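Local coordinates for putative 3-hydroxybutyryl-CoA dehydratase (Rhodopseudomonas palustris, PDB 3HIN), which probably acts as a lyase of the enoyl-CoA hydratase/isomerase (crotonase) family, interconverting enoyl-CoA and 3-hydroxyacyl-CoA by adding or removing water, at residues K36-D42 and S78-R83. Coordinates in Å, arbitrary orientation, origin at the centre of the assembly. Residues are numbered along the deposited sequence.
Sequences KRNALND and SELRER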
loop_
_atom_site.group_PDB
_atom_site.type_symbol
_atom_site.label_atom_id
_atom_site.label_comp_id
_atom_site.label_asym_id
_atom_site.label_seq_id
_atom_site.Cartn_x
_atom_site.Cartn_y
_atom_site.Cartn_z
ATOM N N LYS A 36 -30.650 17.283 -8.030
ATOM C CA LYS A 36 -29.211 17.455 -7.993
ATOM C C LYS A 36 -28.450 16.343 -8.701
ATOM O O LYS A 36 -27.377 15.931 -8.256
ATOM C CB LYS A 36 -28.751 17.630 -6.561
ATOM C CG LYS A 36 -29.547 16.839 -5.582
ATOM C CD LYS A 36 -30.101 17.709 -4.471
ATOM C CE LYS A 36 -29.191 18.878 -4.126
ATOM N NZ LYS A 36 -29.323 19.236 -2.701
ATOM N N ARG A 37 -29.000 15.873 -9.826
ATOM C CA ARG A 37 -28.270 14.960 -10.714
ATOM C C ARG A 37 -27.744 13.806 -9.899
ATOM O O ARG A 37 -26.616 13.364 -10.097
ATOM C CB ARG A 37 -27.119 15.699 -11.468
ATOM C CG ARG A 37 -27.591 17.053 -12.193
ATOM C CD ARG A 37 -26.474 17.631 -13.128
ATOM N NE ARG A 37 -25.352 18.170 -12.345
ATOM C CZ ARG A 37 -24.075 18.270 -12.748
ATOM N NH1 ARG A 37 -23.687 17.843 -13.956
ATOM N NH2 ARG A 37 -23.167 18.790 -11.917
ATOM N N ASN A 38 -28.548 13.347 -8.935
ATOM C CA ASN A 38 -28.230 12.123 -8.231
ATOM C C ASN A 38 -26.915 12.243 -7.484
ATOM O O ASN A 38 -26.157 11.265 -7.306
ATOM C CB ASN A 38 -28.224 10.937 -9.223
ATOM C CG ASN A 38 -29.623 10.613 -9.770
ATOM O OD1 ASN A 38 -30.646 10.965 -9.142
ATOM N ND2 ASN A 38 -29.683 10.000 -10.983
ATOM N N ALA A 39 -26.613 13.473 -7.076
ATOM C CA ALA A 39 -25.550 13.718 -6.163
ATOM C C ALA A 39 -25.629 12.762 -4.961
ATOM O O ALA A 39 -26.662 12.652 -4.288
ATOM C CB ALA A 39 -25.599 15.194 -5.691
ATOM N N LEU A 40 -24.522 12.078 -4.694
ATOM C CA LEU A 40 -24.418 11.131 -3.576
ATOM C C LEU A 40 -24.310 11.871 -2.258
ATOM O O LEU A 40 -23.681 12.905 -2.216
ATOM C CB LEU A 40 -23.179 10.240 -3.755
ATOM C CG LEU A 40 -23.015 9.633 -5.143
ATOM C CD1 LEU A 40 -21.708 8.777 -5.191
ATOM C CD2 LEU A 40 -24.334 8.850 -5.619
ATOM N N ASN A 41 -24.963 11.363 -1.201
ATOM C CA ASN A 41 -24.829 11.909 0.160
ATOM C C ASN A 41 -24.894 10.765 1.140
ATOM O O ASN A 41 -25.153 9.617 0.731
ATOM C CB ASN A 41 -25.912 12.977 0.471
ATOM C CG ASN A 41 -27.332 12.391 0.508
ATOM O OD1 ASN A 41 -27.561 11.181 0.332
ATOM N ND2 ASN A 41 -28.289 13.248 0.776
ATOM N N ASP A 42 -24.715 11.034 2.422
ATOM C CA ASP A 42 -24.586 9.908 3.364
ATOM C C ASP A 42 -25.805 9.042 3.471
ATOM O O ASP A 42 -25.685 7.845 3.619
ATOM C CB ASP A 42 -24.141 10.320 4.766
ATOM C CG ASP A 42 -22.759 10.993 4.775
ATOM O OD1 ASP A 42 -21.980 10.719 3.852
ATOM O OD2 ASP A 42 -22.445 11.809 5.700
ATOM N N SER A 78 -23.701 20.882 -2.064
ATOM C CA SER A 78 -24.515 21.648 -1.114
ATOM C C SER A 78 -24.561 21.027 0.281
ATOM O O SER A 78 -25.169 21.566 1.195
ATOM C CB SER A 78 -25.970 21.795 -1.638
ATOM O OG SER A 78 -26.645 20.535 -1.767
ATOM N N GLU A 79 -23.961 19.868 0.450
ATOM C CA GLU A 79 -24.126 19.157 1.684
ATOM C C GLU A 79 -22.779 18.836 2.294
ATOM O O GLU A 79 -22.663 17.913 3.089
ATOM C CB GLU A 79 -24.972 17.907 1.428
ATOM C CG GLU A 79 -26.497 18.203 1.386
ATOM C CD GLU A 79 -27.423 16.953 1.240
ATOM O OE1 GLU A 79 -27.085 15.835 1.730
ATOM O OE2 GLU A 79 -28.537 17.127 0.672
ATOM N N LEU A 80 -21.750 19.585 1.912
ATOM C CA LEU A 80 -20.456 19.456 2.560
ATOM C C LEU A 80 -20.556 19.639 4.056
ATOM O O LEU A 80 -21.157 20.587 4.556
ATOM C CB LEU A 80 -19.450 20.481 2.058
ATOM C CG LEU A 80 -18.803 20.187 0.716
ATOM C CD1 LEU A 80 -19.693 20.780 -0.353
ATOM C CD2 LEU A 80 -17.435 20.816 0.711
ATOM N N ARG A 81 -19.928 18.710 4.751
ATOM C CA ARG A 81 -19.817 18.773 6.169
ATOM C C ARG A 81 -18.326 18.935 6.470
ATOM O O ARG A 81 -17.476 18.248 5.875
ATOM C CB ARG A 81 -20.339 17.484 6.739
ATOM C CG ARG A 81 -21.222 17.703 7.863
ATOM C CD ARG A 81 -21.131 16.530 8.797
ATOM N NE ARG A 81 -21.747 15.348 8.215
ATOM C CZ ARG A 81 -23.055 15.122 8.158
ATOM N NH1 ARG A 81 -23.498 13.995 7.595
ATOM N NH2 ARG A 81 -23.914 16.010 8.654
ATOM N N GLU A 82 -18.021 19.890 7.355
ATOM C CA GLU A 82 -16.663 20.203 7.811
ATOM C C GLU A 82 -16.171 19.072 8.710
ATOM O O GLU A 82 -16.915 18.587 9.612
ATOM C CB GLU A 82 -16.660 21.516 8.576
ATOM C CG GLU A 82 -17.831 21.611 9.597
ATOM C CD GLU A 82 -18.322 23.044 9.832
ATOM O OE1 GLU A 82 -19.467 23.382 9.397
ATOM O OE2 GLU A 82 -17.550 23.815 10.452
ATOM N N ARG A 83 -14.921 18.661 8.442
ATOM C CA ARG A 83 -14.363 17.407 8.943
ATOM C C ARG A 83 -12.864 17.549 9.167
ATOM O O ARG A 83 -12.120 18.001 8.271
ATOM C CB ARG A 83 -14.631 16.264 7.936
ATOM C CG ARG A 83 -16.055 15.789 7.926
ATOM C CD ARG A 83 -16.220 14.499 7.130
ATOM N NE ARG A 83 -17.541 13.884 7.375
ATOM C CZ ARG A 83 -18.558 13.931 6.516
ATOM N NH1 ARG A 83 -18.415 14.581 5.370
ATOM N NH2 ARG A 83 -19.715 13.337 6.804
#
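All the close contacts between 36-42 and 78-83 are made by polar ends of side chains; no backbone hydrogen bond links the two. Start at Asp42: its OD2 takes Arg81 NH1 at 3.1 Å and, more weakly, Arg83 NH2 at 3.3 Å, so one carboxylate oxygen holds two guanidinium groups by their edges in a salt-bridge network. The other oxygen, OD1, accepts from His91 and Trp95 of helix 85-103. Next door, Asn41 splits its amide: ND2 donates to Glu79 OE1 (3.0 Å), while OD1 caps the N of Leu44 as the N-cap of helix 42-51. Glu79 OE2 is paired with Arg33. At the far end, Lys36 NZ donates to Ser78 OG (3.1 Å), and that hydroxyl is also hydrogen-bonded to Asp76. Lys36 opens a type I' turn, closed by Ala39 N to Lys36 O (2.8 Å), just ahead of Asn41 and Asp42. This surface contact thus ties together two loops of the crotonase fold, one running from strand 26-31 into helix 42-51, the other from strand 61-66 into helix 85-103.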